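Local coordinates for protein xylan esterase 1 (Thermoanaerobacterium sp. 'JW/SL YS485', PDB 3FCY) that probably removes acetyl groups from xylan and related acetylated substrates, as a carbohydrate esterase of family CE7 with an alpha/beta-hydrolase fold and a bound calcium ion, at residues E81-Y86 and A97-P102. Residues are numbered along the deposited sequence; the frame is centred on the assembly and turned at random.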
# COMPACT_ATOMS: atom_id res chain seq x y z
N GLU A 81 41.35 -0.60 -22.39
CA GLU A 81 40.64 -0.82 -23.64
C GLU A 81 39.26 -1.37 -23.31
O GLU A 81 39.13 -2.37 -22.62
CB GLU A 81 41.40 -1.83 -24.52
CG GLU A 81 42.69 -1.30 -25.13
CD GLU A 81 42.47 -0.02 -25.92
OE1 GLU A 81 41.53 0.02 -26.74
OE2 GLU A 81 43.24 0.94 -25.71
N CYS A 82 38.23 -0.69 -23.81
CA CYS A 82 36.85 -1.10 -23.56
C CYS A 82 36.27 -1.71 -24.83
O CYS A 82 36.13 -1.04 -25.85
CB CYS A 82 36.01 0.09 -23.12
SG CYS A 82 36.52 0.79 -21.53
N TYR A 83 35.93 -3.00 -24.75
CA TYR A 83 35.38 -3.72 -25.88
C TYR A 83 34.04 -4.38 -25.60
O TYR A 83 33.76 -4.82 -24.48
CB TYR A 83 36.33 -4.84 -26.32
CG TYR A 83 37.72 -4.42 -26.73
CD1 TYR A 83 37.93 -3.69 -27.90
CD2 TYR A 83 38.83 -4.77 -25.96
CE1 TYR A 83 39.21 -3.33 -28.30
CE2 TYR A 83 40.11 -4.42 -26.35
CZ TYR A 83 40.30 -3.70 -27.52
OH TYR A 83 41.57 -3.35 -27.90
N ASP A 84 33.22 -4.46 -26.64
CA ASP A 84 31.95 -5.15 -26.57
C ASP A 84 32.34 -6.52 -27.12
O ASP A 84 32.78 -6.63 -28.27
CB ASP A 84 30.91 -4.48 -27.46
CG ASP A 84 30.28 -3.27 -26.81
OD1 ASP A 84 30.24 -2.20 -27.44
OD2 ASP A 84 29.82 -3.40 -25.65
N LEU A 85 32.22 -7.54 -26.28
CA LEU A 85 32.59 -8.89 -26.68
C LEU A 85 31.36 -9.73 -27.01
O LEU A 85 30.38 -9.72 -26.27
CB LEU A 85 33.41 -9.55 -25.56
CG LEU A 85 33.95 -10.97 -25.76
CD1 LEU A 85 35.06 -11.24 -24.74
CD2 LEU A 85 32.84 -11.98 -25.62
N TYR A 86 31.43 -10.45 -28.12
CA TYR A 86 30.33 -11.32 -28.54
C TYR A 86 30.84 -12.71 -28.83
O TYR A 86 31.89 -12.88 -29.43
CB TYR A 86 29.65 -10.79 -29.80
CG TYR A 86 29.16 -9.37 -29.70
CD1 TYR A 86 30.02 -8.30 -29.90
CD2 TYR A 86 27.82 -9.10 -29.39
CE1 TYR A 86 29.57 -6.99 -29.81
CE2 TYR A 86 27.36 -7.79 -29.29
CZ TYR A 86 28.24 -6.74 -29.50
OH TYR A 86 27.81 -5.45 -29.41
N ALA A 97 28.91 -9.37 -23.74
CA ALA A 97 29.52 -9.04 -22.46
C ALA A 97 30.45 -7.85 -22.64
O ALA A 97 31.11 -7.71 -23.67
CB ALA A 97 30.32 -10.23 -21.92
N LYS A 98 30.47 -6.97 -21.64
CA LYS A 98 31.37 -5.83 -21.67
C LYS A 98 32.72 -6.44 -21.36
O LYS A 98 32.80 -7.41 -20.61
CB LYS A 98 31.00 -4.80 -20.60
CG LYS A 98 29.82 -3.89 -20.95
CD LYS A 98 29.56 -2.88 -19.84
CE LYS A 98 28.61 -1.78 -20.30
NZ LYS A 98 27.30 -2.33 -20.76
N TYR A 99 33.78 -5.88 -21.92
CA TYR A 99 35.13 -6.40 -21.70
C TYR A 99 36.11 -5.23 -21.59
O TYR A 99 36.32 -4.50 -22.55
CB TYR A 99 35.51 -7.34 -22.85
CG TYR A 99 36.97 -7.76 -22.95
CD1 TYR A 99 37.72 -8.07 -21.81
CD2 TYR A 99 37.59 -7.89 -24.19
CE1 TYR A 99 39.04 -8.52 -21.91
CE2 TYR A 99 38.91 -8.34 -24.31
CZ TYR A 99 39.63 -8.65 -23.17
OH TYR A 99 40.92 -9.11 -23.29
N ILE A 100 36.67 -5.06 -20.39
CA ILE A 100 37.61 -3.98 -20.13
C ILE A 100 38.98 -4.58 -19.81
O ILE A 100 39.12 -5.38 -18.88
CB ILE A 100 37.15 -3.10 -18.95
CG1 ILE A 100 35.69 -2.69 -19.15
CG2 ILE A 100 38.03 -1.87 -18.86
CD1 ILE A 100 35.08 -1.97 -17.95
N LYS A 101 39.97 -4.17 -20.58
CA LYS A 101 41.33 -4.67 -20.43
C LYS A 101 42.27 -3.53 -20.05
O LYS A 101 42.38 -2.54 -20.77
CB LYS A 101 41.78 -5.31 -21.75
CG LYS A 101 43.17 -5.89 -21.74
CD LYS A 101 43.54 -6.37 -23.14
CE LYS A 101 44.97 -6.89 -23.18
NZ LYS A 101 45.35 -7.31 -24.56
N PRO A 102 42.95 -3.65 -18.90
CA PRO A 102 43.88 -2.59 -18.48
C PRO A 102 45.09 -2.52 -19.40
O PRO A 102 45.55 -3.54 -19.93
CB PRO A 102 44.25 -3.02 -17.06
CG PRO A 102 44.22 -4.52 -17.15
CD PRO A 102 42.97 -4.78 -17.95
O HOH W 1 27.84 -2.44 -23.61
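The rings of Y83 and Y99 lie side by side and point the same way, their planes turned 36° from each other and their centroids 5.8 Å apart. They touch through one flank each, CD2 of Y83 standing 3.8 Å from CD2 of Y99. Different first torsions bring the flanks together: CG of Y83 stands anti to its carbonyl carbon, that of Y99 anti to its backbone N (chi1 168°). CD1 of L85 also approaches the Y99 ring obliquely, while L70 and M194 add apolar cover and E196 takes a hydrogen bond with the Y99 hydroxyl. On the opposite face of the sheet, SG of C82 meets CG2 of I100 at 4.1 Å. There too one water bridges D84 and K98, giving a hydrogen to OD2 of D84 at 3.0 Å and accepting one from NZ of K98 at 2.9 Å; NE2 of H96 also bonds OD2 of D84, and NZ of K98 also bonds O of G122 and OG of S121. Paired N-H···O=C bonds at E81–K101, Y83–Y99 and L85–A97 join the antiparallel strands of this beta hairpin; strand 94-102 also pairs with 136-140, and 80-88 with 69-72, in the large mixed sheet. The bond from Y99 N to Y83 O is the most bent, at 133°. Six backbone bonds thus fix the register, and the water links D84 OD2 and K98 NZ, 5.6 Å apart, probably moderating their attraction.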